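Local coordinates for protein glycosyl hydrolase family 88 (PDB 3WIW) that hydrolyses unsaturated glucuronyl saccharides, acting as a family 88 glycoside hydrolase with specificity for those derived from heparin, at residues A[250-255]-A[269-274]; A[254-259]-A[317-322]; A[57-62]-A[351-356]. All blocks are in the same frame, centred on the assembly; numbering follows the deposited sequence.

Interaction 1. Residues A[250-255]-A[269-274]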
ATOM      1  N   TRP A 250       3.211   6.130   1.824  1.00  7.88           N
ATOM      2  CA  TRP A 250       3.682   5.513   0.570  1.00  8.15           C
ATOM      3  C   TRP A 250       5.161   5.828   0.351  1.00  8.55           C
ATOM      4  O   TRP A 250       5.904   4.988  -0.146  1.00  9.88           O
ATOM      5  CB  TRP A 250       2.926   6.064  -0.616  1.00  8.45           C
ATOM      6  CG  TRP A 250       1.460   5.772  -0.774  1.00  7.76           C
ATOM      7  CD1 TRP A 250       0.553   6.645  -1.336  1.00  8.34           C
ATOM      8  CD2 TRP A 250       0.731   4.543  -0.535  1.00  8.57           C
ATOM      9  NE1 TRP A 250      -0.685   6.067  -1.404  1.00  8.50           N
ATOM     10  CE2 TRP A 250      -0.605   4.771  -0.946  1.00  8.31           C
ATOM     11  CE3 TRP A 250       1.061   3.287   0.017  1.00  9.41           C
ATOM     12  CZ2 TRP A 250      -1.609   3.780  -0.879  1.00  8.49           C
ATOM     13  CZ3 TRP A 250       0.051   2.297   0.100  1.00  9.82           C
ATOM     14  CH2 TRP A 250      -1.271   2.564  -0.343  1.00  9.10           C
ATOM     15  N   GLY A 251       5.607   7.043   0.696  1.00  8.38           N
ATOM     16  CA  GLY A 251       7.015   7.401   0.592  1.00  8.77           C
ATOM     17  C   GLY A 251       7.887   6.546   1.496  1.00  8.13           C
ATOM     18  O   GLY A 251       8.888   5.978   1.040  1.00  9.57           O
ATOM     19  N   LEU A 252       7.517   6.454   2.772  1.00  8.65           N
ATOM     20  CA  LEU A 252       8.278   5.634   3.711  1.00  9.05           C
ATOM     21  C   LEU A 252       8.392   4.191   3.199  1.00  9.19           C
ATOM     22  O   LEU A 252       9.483   3.603   3.152  1.00 10.06           O
ATOM     23  CB  LEU A 252       7.604   5.644   5.080  1.00  8.77           C
ATOM     24  CG  LEU A 252       8.266   4.751   6.123  1.00  9.45           C
ATOM     25  CD1 LEU A 252       9.717   5.172   6.413  1.00 10.88           C
ATOM     26  CD2 LEU A 252       7.426   4.728   7.411  1.00 11.69           C
ATOM     27  N   TYR A 253       7.248   3.617   2.848  1.00  7.75           N
ATOM     28  CA  TYR A 253       7.211   2.249   2.370  1.00  8.11           C
ATOM     29  C   TYR A 253       8.022   2.112   1.073  1.00  8.33           C
ATOM     30  O   TYR A 253       8.778   1.153   0.913  1.00  9.32           O
ATOM     31  CB  TYR A 253       5.766   1.853   2.156  1.00  8.92           C
ATOM     32  CG  TYR A 253       5.477   0.386   1.972  1.00  8.45           C
ATOM     33  CD1 TYR A 253       5.910  -0.299   0.830  1.00  8.28           C
ATOM     34  CD2 TYR A 253       4.725  -0.317   2.914  1.00  8.83           C
ATOM     35  CE1 TYR A 253       5.586  -1.635   0.620  1.00  9.15           C
ATOM     36  CE2 TYR A 253       4.406  -1.656   2.722  1.00  9.52           C
ATOM     37  CZ  TYR A 253       4.829  -2.305   1.565  1.00  8.67           C
ATOM     38  OH  TYR A 253       4.480  -3.617   1.347  1.00 10.60           O
ATOM     39  N   GLY A 254       7.834   3.057   0.147  1.00  9.04           N
ATOM     40  CA  GLY A 254       8.483   3.024  -1.157  1.00  9.20           C
ATOM     41  C   GLY A 254      10.000   2.909  -1.010  1.00  8.98           C
ATOM     42  O   GLY A 254      10.634   2.154  -1.763  1.00  9.94           O
ATOM     43  N   TYR A 255      10.589   3.643  -0.063  1.00  9.02           N
ATOM     44  CA  TYR A 255      12.056   3.634   0.093  1.00  9.61           C
ATOM     45  C   TYR A 255      12.540   2.445   0.907  1.00 10.03           C
ATOM     46  O   TYR A 255      13.617   1.929   0.628  1.00 11.25           O
ATOM     47  CB  TYR A 255      12.611   5.003   0.574  1.00 10.04           C
ATOM     48  CG  TYR A 255      12.469   5.952  -0.580  1.00 10.21           C
ATOM     49  CD1 TYR A 255      13.351   5.866  -1.653  1.00 10.67           C
ATOM     50  CD2 TYR A 255      11.381   6.815  -0.686  1.00 10.45           C
ATOM     51  CE1 TYR A 255      13.204   6.657  -2.773  1.00 11.27           C
ATOM     52  CE2 TYR A 255      11.214   7.605  -1.807  1.00  9.70           C
ATOM     53  CZ  TYR A 255      12.122   7.508  -2.855  1.00  9.87           C
ATOM     54  OH  TYR A 255      11.925   8.283  -3.966  1.00 11.35           O
ATOM     55  N   GLU A 269      18.812   5.337   3.764  0.67 13.58           N
ATOM     56  CA  GLU A 269      19.054   6.627   4.403  0.67 15.59           C
ATOM     57  C   GLU A 269      17.822   7.507   4.247  0.67 13.60           C
ATOM     58  O   GLU A 269      17.369   8.139   5.200  0.67 12.56           O
ATOM     59  CB  GLU A 269      20.273   7.317   3.794  0.67 19.97           C
ATOM     60  CG  GLU A 269      21.590   6.587   4.041  0.67 24.74           C
ATOM     61  CD  GLU A 269      22.712   7.017   3.095  0.67 29.16           C
ATOM     62  OE1 GLU A 269      22.455   7.822   2.169  0.67 31.05           O
ATOM     63  OE2 GLU A 269      23.853   6.547   3.280  0.67 30.85           O
ATOM     64  N   HIS A 270      17.257   7.533   3.047  1.00 12.79           N
ATOM     65  CA  HIS A 270      16.069   8.350   2.810  1.00 11.32           C
ATOM     66  C   HIS A 270      14.888   7.841   3.636  1.00 10.92           C
ATOM     67  O   HIS A 270      14.163   8.636   4.258  1.00 11.91           O
ATOM     68  CB  HIS A 270      15.746   8.405   1.329  1.00 10.94           C
ATOM     69  CG  HIS A 270      14.841   9.531   0.951  1.00 11.56           C
ATOM     70  ND1 HIS A 270      15.197  10.857   1.107  1.00 12.50           N
ATOM     71  CD2 HIS A 270      13.602   9.531   0.413  1.00 12.73           C
ATOM     72  CE1 HIS A 270      14.212  11.623   0.676  1.00 12.80           C
ATOM     73  NE2 HIS A 270      13.225  10.842   0.267  1.00 12.60           N
ATOM     74  N   ALA A 271      14.722   6.525   3.701  1.00 11.26           N
ATOM     75  CA  ALA A 271      13.681   5.933   4.526  1.00 10.18           C
ATOM     76  C   ALA A 271      13.790   6.352   5.997  1.00 10.73           C
ATOM     77  O   ALA A 271      12.772   6.659   6.640  1.00 11.11           O
ATOM     78  CB  ALA A 271      13.655   4.420   4.395  1.00 11.30           C
ATOM     79  N   GLU A 272      15.010   6.377   6.528  1.00 11.03           N
ATOM     80  CA  GLU A 272      15.175   6.774   7.917  1.00 11.82           C
ATOM     81  C   GLU A 272      14.842   8.246   8.130  1.00 11.07           C
ATOM     82  O   GLU A 272      14.279   8.596   9.168  1.00 12.02           O
ATOM     83  CB  GLU A 272      16.578   6.437   8.439  1.00 13.84           C
ATOM     84  CG  GLU A 272      16.812   4.936   8.560  1.00 15.91           C
ATOM     85  CD  GLU A 272      17.919   4.613   9.544  1.00 19.47           C
ATOM     86  OE1 GLU A 272      19.047   4.353   9.077  1.00 21.69           O
ATOM     87  OE2 GLU A 272      17.659   4.637  10.782  1.00 19.62           O
ATOM     88  N   HIS A 273      15.182   9.099   7.164  1.00 11.55           N
ATOM     89  CA  HIS A 273      14.813  10.523   7.266  1.00 11.83           C
ATOM     90  C   HIS A 273      13.295  10.698   7.253  1.00 11.45           C
ATOM     91  O   HIS A 273      12.737  11.453   8.063  1.00 11.60           O
ATOM     92  CB  HIS A 273      15.440  11.372   6.149  1.00 13.03           C
ATOM     93  CG  HIS A 273      16.926  11.519   6.249  1.00 14.64           C
ATOM     94  ND1 HIS A 273      17.558  11.949   7.396  1.00 17.07           N
ATOM     95  CD2 HIS A 273      17.909  11.324   5.332  1.00 16.18           C
ATOM     96  CE1 HIS A 273      18.861  11.994   7.190  1.00 17.26           C
ATOM     97  NE2 HIS A 273      19.099  11.617   5.946  1.00 17.40           N
ATOM     98  N   ILE A 274      12.620   9.986   6.358  1.00 11.06           N
ATOM     99  CA  ILE A 274      11.167  10.014   6.317  1.00 10.86           C
ATOM    100  C   ILE A 274      10.579   9.496   7.636  1.00 10.56           C
ATOM    101  O   ILE A 274       9.684  10.119   8.215  1.00 10.97           O
ATOM    102  CB  ILE A 274      10.621   9.198   5.128  1.00 10.79           C
ATOM    103  CG1 ILE A 274      11.031   9.837   3.795  1.00 10.58           C
ATOM    104  CG2 ILE A 274       9.083   9.098   5.220  1.00 11.10           C
ATOM    105  CD1 ILE A 274      10.768   8.901   2.605  1.00 11.46           C
TER

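Interaction 2. Residues A[254-259]-A[317-322]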
ATOM      1  N   GLY A 254       7.834   3.057   0.147  1.00  9.04           N
ATOM      2  CA  GLY A 254       8.483   3.024  -1.157  1.00  9.20           C
ATOM      3  C   GLY A 254      10.000   2.909  -1.010  1.00  8.98           C
ATOM      4  O   GLY A 254      10.634   2.154  -1.763  1.00  9.94           O
ATOM      5  N   TYR A 255      10.589   3.643  -0.063  1.00  9.02           N
ATOM      6  CA  TYR A 255      12.056   3.634   0.093  1.00  9.61           C
ATOM      7  C   TYR A 255      12.540   2.445   0.907  1.00 10.03           C
ATOM      8  O   TYR A 255      13.617   1.929   0.628  1.00 11.25           O
ATOM      9  CB  TYR A 255      12.611   5.003   0.574  1.00 10.04           C
ATOM     10  CG  TYR A 255      12.469   5.952  -0.580  1.00 10.21           C
ATOM     11  CD1 TYR A 255      13.351   5.866  -1.653  1.00 10.67           C
ATOM     12  CD2 TYR A 255      11.381   6.815  -0.686  1.00 10.45           C
ATOM     13  CE1 TYR A 255      13.204   6.657  -2.773  1.00 11.27           C
ATOM     14  CE2 TYR A 255      11.214   7.605  -1.807  1.00  9.70           C
ATOM     15  CZ  TYR A 255      12.122   7.508  -2.855  1.00  9.87           C
ATOM     16  OH  TYR A 255      11.925   8.283  -3.966  1.00 11.35           O
ATOM     17  N   THR A 256      11.735   1.991   1.870  1.00  9.60           N
ATOM     18  CA  THR A 256      12.050   0.774   2.605  1.00  9.95           C
ATOM     19  C   THR A 256      12.081  -0.423   1.641  1.00 10.15           C
ATOM     20  O   THR A 256      13.041  -1.207   1.623  1.00 10.46           O
ATOM     21  CB  THR A 256      11.041   0.575   3.746  1.00 10.39           C
ATOM     22  OG1 THR A 256      11.120   1.703   4.633  1.00 11.32           O
ATOM     23  CG2 THR A 256      11.356  -0.693   4.492  1.00 11.40           C
ATOM     24  N   MET A 257      11.044  -0.530   0.812  1.00  9.81           N
ATOM     25  CA  MET A 257      10.942  -1.598  -0.178  1.00  9.93           C
ATOM     26  C   MET A 257      12.013  -1.440  -1.268  1.00 10.59           C
ATOM     27  O   MET A 257      12.613  -2.436  -1.703  1.00 10.84           O
ATOM     28  CB  MET A 257       9.512  -1.637  -0.736  1.00 10.09           C
ATOM     29  CG  MET A 257       9.297  -2.534  -1.945  1.00 10.53           C
ATOM     30  SD  MET A 257       9.737  -1.768  -3.540  1.00 11.16           S
ATOM     31  CE  MET A 257       8.540  -0.430  -3.577  1.00 14.45           C
ATOM     32  N   SER A 258      12.290  -0.213  -1.723  1.00 10.81           N
ATOM     33  CA  SER A 258      13.332  -0.033  -2.748  1.00 10.92           C
ATOM     34  C   SER A 258      14.686  -0.437  -2.199  1.00 10.95           C
ATOM     35  O   SER A 258      15.489  -1.003  -2.934  1.00 12.32           O
ATOM     36  CB  SER A 258      13.389   1.411  -3.227  1.00 10.53           C
ATOM     37  OG  SER A 258      12.271   1.718  -4.055  1.00 11.39           O
ATOM     38  N   TYR A 259      14.965  -0.139  -0.921  1.00 11.18           N
ATOM     39  CA  TYR A 259      16.185  -0.650  -0.301  1.00 12.87           C
ATOM     40  C   TYR A 259      16.217  -2.180  -0.304  1.00 13.08           C
ATOM     41  O   TYR A 259      17.214  -2.794  -0.693  1.00 13.60           O
ATOM     42  CB  TYR A 259      16.427  -0.095   1.105  1.00 13.63           C
ATOM     43  CG  TYR A 259      17.703  -0.679   1.688  1.00 15.12           C
ATOM     44  CD1 TYR A 259      18.955  -0.303   1.201  1.00 15.89           C
ATOM     45  CD2 TYR A 259      17.655  -1.663   2.668  1.00 16.07           C
ATOM     46  CE1 TYR A 259      20.111  -0.846   1.719  1.00 16.99           C
ATOM     47  CE2 TYR A 259      18.814  -2.210   3.202  1.00 18.05           C
ATOM     48  CZ  TYR A 259      20.038  -1.801   2.718  1.00 18.98           C
ATOM     49  OH  TYR A 259      21.186  -2.340   3.240  1.00 21.92           O
ATOM     50  N   LEU A 317       8.256  -2.059  10.225  1.00 11.07           N
ATOM     51  CA  LEU A 317       8.698  -3.410  10.581  1.00 11.00           C
ATOM     52  C   LEU A 317       9.817  -3.888   9.647  1.00 11.36           C
ATOM     53  O   LEU A 317      10.824  -4.407  10.119  1.00 12.89           O
ATOM     54  CB  LEU A 317       7.521  -4.379  10.566  1.00 11.66           C
ATOM     55  CG  LEU A 317       6.543  -4.162  11.726  1.00 11.72           C
ATOM     56  CD1 LEU A 317       5.211  -4.870  11.451  1.00 13.77           C
ATOM     57  CD2 LEU A 317       7.164  -4.615  13.059  1.00 11.84           C
ATOM     58  N   ASP A 318       9.670  -3.688   8.337  1.00 11.51           N
ATOM     59  CA  ASP A 318      10.778  -4.021   7.446  1.00 12.61           C
ATOM     60  C   ASP A 318      11.988  -3.120   7.706  1.00 12.72           C
ATOM     61  O   ASP A 318      13.117  -3.590   7.693  1.00 14.27           O
ATOM     62  CB  ASP A 318      10.372  -3.975   5.978  1.00 13.33           C
ATOM     63  CG  ASP A 318       9.972  -5.342   5.442  1.00 15.49           C
ATOM     64  OD1 ASP A 318       9.621  -6.254   6.241  1.00 17.08           O
ATOM     65  OD2 ASP A 318       9.983  -5.492   4.215  1.00 16.45           O
ATOM     66  N   LEU A 319      11.766  -1.831   7.964  1.00 12.05           N
ATOM     67  CA  LEU A 319      12.890  -0.933   8.208  1.00 12.19           C
ATOM     68  C   LEU A 319      13.671  -1.397   9.431  1.00 12.05           C
ATOM     69  O   LEU A 319      14.913  -1.352   9.442  1.00 13.58           O
ATOM     70  CB  LEU A 319      12.390   0.495   8.399  1.00 11.93           C
ATOM     71  CG  LEU A 319      13.465   1.576   8.477  1.00 12.84           C
ATOM     72  CD1 LEU A 319      14.302   1.635   7.207  1.00 15.00           C
ATOM     73  CD2 LEU A 319      12.838   2.943   8.776  1.00 13.72           C
ATOM     74  N   SER A 320      12.941  -1.853  10.459  1.00 12.25           N
ATOM     75  CA  SER A 320      13.576  -2.298  11.699  1.00 13.50           C
ATOM     76  C   SER A 320      14.576  -3.451  11.476  1.00 15.31           C
ATOM     77  O   SER A 320      15.546  -3.602  12.243  1.00 16.98           O
ATOM     78  CB  SER A 320      12.528  -2.677  12.754  1.00 13.60           C
ATOM     79  OG  SER A 320      12.005  -3.977  12.560  1.00 13.30           O
ATOM     80  N   THR A 321      14.367  -4.250  10.425  1.00 15.10           N
ATOM     81  CA  THR A 321      15.247  -5.392  10.159  1.00 17.57           C
ATOM     82  C   THR A 321      16.413  -5.033   9.250  1.00 18.47           C
ATOM     83  O   THR A 321      17.351  -5.825   9.092  1.00 21.22           O
ATOM     84  CB  THR A 321      14.478  -6.572   9.527  1.00 19.45           C
ATOM     85  OG1 THR A 321      14.076  -6.228   8.190  1.00 20.99           O
ATOM     86  CG2 THR A 321      13.256  -6.922  10.375  1.00 20.25           C
ATOM     87  N   GLN A 322      16.347  -3.856   8.629  0.56 16.92           N
ATOM     88  CA  GLN A 322      17.339  -3.437   7.633  0.56 17.75           C
ATOM     89  C   GLN A 322      18.422  -2.544   8.222  0.56 20.23           C
ATOM     90  O   GLN A 322      19.562  -2.548   7.758  0.56 21.24           O
ATOM     91  CB  GLN A 322      16.661  -2.682   6.490  0.56 17.51           C
ATOM     92  CG  GLN A 322      15.661  -3.480   5.708  0.56 17.34           C
ATOM     93  CD  GLN A 322      14.776  -2.588   4.868  0.56 17.21           C
ATOM     94  OE1 GLN A 322      14.673  -1.380   5.105  0.56 17.95           O
ATOM     95  NE2 GLN A 322      14.128  -3.169   3.896  0.56 16.12           N
TER
HETATM   96  O   HOH W   1      20.377  -4.180   5.751  1.00 36.13           O

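Interaction 3. Residues A[57-62]-A[351-356]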
ATOM      1  N   ARG A  57     -14.580  -2.887  -1.714  1.00  9.73           N
ATOM      2  CA  ARG A  57     -13.680  -1.746  -1.603  1.00  9.61           C
ATOM      3  C   ARG A  57     -13.871  -0.916  -0.331  1.00  9.65           C
ATOM      4  O   ARG A  57     -12.921  -0.669   0.392  1.00  9.97           O
ATOM      5  CB  ARG A  57     -13.808  -0.837  -2.828  1.00  9.91           C
ATOM      6  CG  ARG A  57     -12.990   0.445  -2.720  1.00 10.70           C
ATOM      7  CD  ARG A  57     -12.987   1.248  -4.027  1.00 10.14           C
ATOM      8  NE  ARG A  57     -12.579   2.624  -3.794  1.00 10.20           N
ATOM      9  CZ  ARG A  57     -12.060   3.455  -4.690  1.00  9.92           C
ATOM     10  NH1 ARG A  57     -11.766   3.022  -5.926  1.00 11.31           N
ATOM     11  NH2 ARG A  57     -11.785   4.713  -4.331  1.00 11.64           N
ATOM     12  N   SER A  58     -15.089  -0.450  -0.081  1.00  9.57           N
ATOM     13  CA  SER A  58     -15.344   0.420   1.056  1.00 10.40           C
ATOM     14  C   SER A  58     -16.827   0.354   1.390  1.00 10.70           C
ATOM     15  O   SER A  58     -17.596  -0.335   0.711  1.00 11.12           O
ATOM     16  CB  SER A  58     -14.907   1.864   0.775  1.00 10.45           C
ATOM     17  OG  SER A  58     -15.590   2.399  -0.349  1.00 10.52           O
ATOM     18  N   VAL A  59     -17.237   1.065   2.440  1.00 11.02           N
ATOM     19  CA  VAL A  59     -18.636   1.085   2.832  1.00 12.13           C
ATOM     20  C   VAL A  59     -19.183   2.494   2.606  1.00 13.13           C
ATOM     21  O   VAL A  59     -18.640   3.473   3.115  1.00 13.47           O
ATOM     22  CB  VAL A  59     -18.796   0.637   4.290  1.00 13.20           C
ATOM     23  CG1 VAL A  59     -20.269   0.746   4.736  1.00 13.17           C
ATOM     24  CG2 VAL A  59     -18.305  -0.797   4.458  1.00 13.77           C
ATOM     25  N   ASN A  60     -20.239   2.588   1.806  1.00 14.42           N
ATOM     26  CA  ASN A  60     -20.888   3.860   1.498  1.00 16.68           C
ATOM     27  C   ASN A  60     -21.585   4.451   2.714  1.00 18.33           C
ATOM     28  O   ASN A  60     -21.908   3.714   3.652  1.00 18.12           O
ATOM     29  CB  ASN A  60     -21.926   3.619   0.410  1.00 17.61           C
ATOM     30  CG  ASN A  60     -21.295   3.197  -0.900  1.00 18.40           C
ATOM     31  OD1 ASN A  60     -20.250   3.735  -1.303  1.00 18.23           O
ATOM     32  ND2 ASN A  60     -21.899   2.215  -1.564  1.00 19.18           N
ATOM     33  N   PRO A  61     -21.831   5.779   2.709  1.00 20.90           N
ATOM     34  CA  PRO A  61     -22.555   6.432   3.806  1.00 22.66           C
ATOM     35  C   PRO A  61     -23.876   5.741   4.149  1.00 23.56           C
ATOM     36  O   PRO A  61     -24.246   5.733   5.319  1.00 24.68           O
ATOM     37  CB  PRO A  61     -22.808   7.843   3.260  1.00 23.63           C
ATOM     38  CG  PRO A  61     -21.625   8.089   2.358  1.00 23.93           C
ATOM     39  CD  PRO A  61     -21.309   6.758   1.732  1.00 22.16           C
ATOM     40  N   ASP A  62     -24.553   5.151   3.163  1.00 23.31           N
ATOM     41  CA  ASP A  62     -25.819   4.458   3.431  1.00 24.62           C
ATOM     42  C   ASP A  62     -25.666   3.021   3.940  1.00 24.41           C
ATOM     43  O   ASP A  62     -26.655   2.328   4.150  1.00 26.23           O
ATOM     44  CB  ASP A  62     -26.775   4.512   2.223  1.00 26.58           C
ATOM     45  CG  ASP A  62     -26.302   3.668   1.027  1.00 28.20           C
ATOM     46  OD1 ASP A  62     -25.249   2.988   1.091  1.00 25.90           O
ATOM     47  OD2 ASP A  62     -27.018   3.675  -0.004  1.00 30.06           O
ATOM     48  N   GLU A 351     -19.229  -8.159  11.547  1.00 15.60           N
ATOM     49  CA  GLU A 351     -19.629  -6.757  11.359  1.00 14.80           C
ATOM     50  C   GLU A 351     -18.834  -6.025  10.291  1.00 13.40           C
ATOM     51  O   GLU A 351     -17.965  -6.615   9.657  1.00 13.23           O
ATOM     52  CB  GLU A 351     -19.532  -6.022  12.698  1.00 17.64           C
ATOM     53  CG  GLU A 351     -20.377  -6.741  13.763  1.00 20.16           C
ATOM     54  CD  GLU A 351     -20.576  -5.947  15.034  1.00 22.59           C
ATOM     55  OE1 GLU A 351     -19.984  -4.849  15.158  1.00 22.73           O
ATOM     56  OE2 GLU A 351     -21.331  -6.424  15.913  1.00 24.16           O
ATOM     57  N   ASN A 352     -19.132  -4.748  10.072  0.72 12.75           N
ATOM     58  CA  ASN A 352     -18.296  -3.910   9.205  0.72 11.98           C
ATOM     59  C   ASN A 352     -18.273  -4.404   7.745  0.72 12.48           C
ATOM     60  O   ASN A 352     -17.295  -4.189   7.029  0.72 11.89           O
ATOM     61  CB  ASN A 352     -16.864  -3.867   9.784  0.72 12.85           C
ATOM     62  CG  ASN A 352     -16.043  -2.666   9.334  0.72 13.44           C
ATOM     63  OD1 ASN A 352     -16.565  -1.566   9.169  0.72 14.14           O
ATOM     64  ND2 ASN A 352     -14.739  -2.876   9.151  0.72 12.15           N
ATOM     65  N   GLN A 353     -19.350  -5.063   7.306  1.00 12.30           N
ATOM     66  CA  GLN A 353     -19.411  -5.635   5.967  1.00 12.98           C
ATOM     67  C   GLN A 353     -18.224  -6.566   5.671  1.00 11.47           C
ATOM     68  O   GLN A 353     -17.805  -6.738   4.517  1.00 12.03           O
ATOM     69  CB  GLN A 353     -19.584  -4.537   4.905  1.00 13.61           C
ATOM     70  CG  GLN A 353     -20.887  -3.724   5.078  1.00 14.97           C
ATOM     71  CD  GLN A 353     -22.141  -4.488   4.609  1.00 17.02           C
ATOM     72  OE1 GLN A 353     -22.191  -5.710   4.654  1.00 19.33           O
ATOM     73  NE2 GLN A 353     -23.132  -3.754   4.114  1.00 19.40           N
ATOM     74  N   PHE A 354     -17.727  -7.201   6.734  1.00 10.97           N
ATOM     75  CA  PHE A 354     -16.632  -8.170   6.697  1.00 11.49           C
ATOM     76  C   PHE A 354     -15.254  -7.575   6.400  1.00 11.67           C
ATOM     77  O   PHE A 354     -14.283  -8.323   6.218  1.00 12.44           O
ATOM     78  CB  PHE A 354     -16.929  -9.346   5.754  1.00 11.84           C
ATOM     79  CG  PHE A 354     -18.269  -9.986   5.989  1.00 13.70           C
ATOM     80  CD1 PHE A 354     -18.666 -10.370   7.270  1.00 14.11           C
ATOM     81  CD2 PHE A 354     -19.153 -10.192   4.930  1.00 15.09           C
ATOM     82  CE1 PHE A 354     -19.913 -10.953   7.471  1.00 14.71           C
ATOM     83  CE2 PHE A 354     -20.391 -10.778   5.128  1.00 16.48           C
ATOM     84  CZ  PHE A 354     -20.769 -11.152   6.400  1.00 16.21           C
ATOM     85  N   PHE A 355     -15.146  -6.246   6.375  1.00 10.39           N
ATOM     86  CA  PHE A 355     -13.832  -5.631   6.380  1.00 10.88           C
ATOM     87  C   PHE A 355     -13.185  -5.798   7.749  1.00 10.42           C
ATOM     88  O   PHE A 355     -13.869  -5.884   8.768  1.00 12.82           O
ATOM     89  CB  PHE A 355     -13.913  -4.151   6.051  1.00 10.68           C
ATOM     90  CG  PHE A 355     -14.298  -3.862   4.633  1.00 10.16           C
ATOM     91  CD1 PHE A 355     -13.343  -3.869   3.626  1.00 11.39           C
ATOM     92  CD2 PHE A 355     -15.615  -3.577   4.292  1.00 11.86           C
ATOM     93  CE1 PHE A 355     -13.684  -3.586   2.294  1.00 12.34           C
ATOM     94  CE2 PHE A 355     -15.969  -3.288   2.979  1.00 12.11           C
ATOM     95  CZ  PHE A 355     -15.006  -3.294   1.968  1.00 12.50           C
ATOM     96  N   ILE A 356     -11.865  -5.782   7.779  1.00  9.67           N
ATOM     97  CA  ILE A 356     -11.124  -6.056   9.008  1.00 10.18           C
ATOM     98  C   ILE A 356     -10.961  -4.795   9.881  1.00 10.13           C
ATOM     99  O   ILE A 356     -11.246  -4.832  11.063  1.00 11.02           O
ATOM    100  CB  ILE A 356      -9.761  -6.678   8.675  1.00 11.51           C
ATOM    101  CG1 ILE A 356      -9.959  -8.036   7.960  1.00 12.56           C
ATOM    102  CG2 ILE A 356      -8.923  -6.843   9.931  1.00 12.00           C
ATOM    103  CD1 ILE A 356      -8.718  -8.621   7.325  1.00 13.50           C
TER

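Interaction 1. Residues A[250-255]-A[269-274]
Segments 250-255 and 269-274 run nearly antiparallel, with their N-to-C directions 154° apart and their axes approaching to 8.6 Å. The backbones come nearest at Tyr255 and Ala271, whose CA atoms are 5.3 Å apart; Ala271 CB lies 4.0 Å from Tyr255 CB. The Tyr255 ring stands beside this point and receives His270 in an edge-to-face (T-shaped) stack. His270 CD2 sits over one face of the ring, shifted toward its rim and 3.7 Å from Tyr255 CD2, and the planes are 80° apart. With CG anti to its backbone N (chi1 -162°), His270 presents this carbon edge of the imidazole to Tyr255, while its ring also meets Phe210 edge-to-face. The phenol end of Tyr255 hydrogen-bonds Ala202 O through OH. Helices 245-262 and 265-279, which carry the two segments, form an antiparallel helical hairpin of the alpha6/alpha6-barrel, with only residues 263-264 between them. One turn along, Leu252 and Ile274 slide past each other in opposite directions, Ile274 CG2 packing 3.8 Å from Leu252 CB. Leu252 CD1 comes within 3.4 Å of Ala271 O. The other branch of Ile274 ends in CD1, which lies 3.8 Å from Gly251 O and also touches Tyr255 CD2, the Ile274 and Tyr255 side chains crossing at about a right angle. Trp250, predicted to bind substrate, projects from a different side of helix 245-262 and makes a weak hydrogen bond to Asp174.

Interaction 2. Residues A[254-259]-A[317-322]
Thr256 and Gln322 bury the most surface here, followed by Tyr259, and together they join segments 254-259 (helix 245-262) and 317-322 (helix 306-322), whose axes come within 9.6 Å at an angle of 44°. Both helices belong to the alpha6/alpha6-barrel, and helix 265-279 also packs against Thr256 through Ala271. The Thr256 methyl is the centre of the apolar contact. CG2, anti to the backbone N, lies 3.7 Å from Asp318 CB and touches the backbone N of Leu319. The hydroxyl branch of Thr256 is turned back to hydrogen-bond Leu252 O in its own helix. Gln322, extended beyond CG, crosses Thr256 obliquely: its NE2 donates to Thr256 O at 3.2 Å with an N-H...O angle of 155°. The acceptor lies near the amide plane of Gln322, but the donor stands above the carbonyl plane of Thr256 and off its lone pairs. Gln322 OE1 is 3.4 Å from Thr256 CG2. Tyr259 meets the same side chain tip to tip, with ring and amide planes 74° apart and Gln322 CD at the ring edge, 3.7 Å from Tyr259 CD2. One water joins Tyr259 OH to Gln322 O, donating to the carbonyl. Across this contact the amide is held by the NE2 bond and by van der Waals contact, and burying OE1 without a partner probably costs some desolvation.

Interaction 3. Residues A[57-62]-A[351-356]
Three successive non-glycine residues with positive phi, Asn352 (63°), Gln353 (54°) and Phe354 (71°), all in left-handed backbone conformation, curl the loop through two overlapping i to i+3 hydrogen-bonded turns before it meets strand 55-59. The hydrogen bonds run from Phe354 N to Glu351 O and from Phe355 N to Asn352 O, each 3.0 Å long. Asn352 ND2 adds a 3.2 Å hydrogen bond to Phe355 O, approaching from above the carbonyl plane, and also hydrogen-bonds Leu357 O. Phe355 follows this turn and, with CG anti to its carbonyl carbon, extends its ring to the strand. The ring tip, CZ, touches the peptide link between Arg57 and Ser58, 3.5 Å from Arg57 C. Neighbouring CE1 comes 3.6 Å from Arg57 O, while on the other flank CE2 packs 3.7 Å from Val59 CG2. Gln353 CG, anti to its carbonyl carbon, lies 4.0 Å from Val59 CG2, and the bend at chi2 turns the amide so that NE2 hydrogen-bonds Gly63 O. An alanine at Phe355 would remove the ring and would probably leave the Arg57-Ser58 peptide and Val59 CG2 without their main packing partner from the loop. The CB atoms of Arg57 and Ser58 point away from the loop; Glu369 OE2 accepts a hydrogen bond from Ser58 OG and forms a salt bridge with Arg57 NE. Arg57 also forms a salt bridge with Asp72, and its side chain is about 9 Å from that of Asp116, the predicted nucleophile. The strand side of the contact is a classic beta bulge, Arg57 and Ser58 both facing Arg66 in the antiparallel hairpin of strands 55-59 and 65-68.

Interactions 1 and 2 share helix 245-262, with Gly254 and Tyr255 common to both, and their centres are 8 Å apart. Helices 265-279 and 306-322, next to each other in the chain's order of helices, pack on it through different residues, at adjoining positions, and the two contacts meet where Ala271 CB lies 3.7 Å from Thr256 OG1 and 4.0 Å from Leu319 CD1. They thus form one continuous patch of barrel packing. Interaction 3 lies on the opposite side of the chain's centre, its centre about 31 Å from each of the others. Joining residues 57-62 to 351-356, it closes a long loop of chain that encloses both helical contacts, bringing early and late parts of the sequence together.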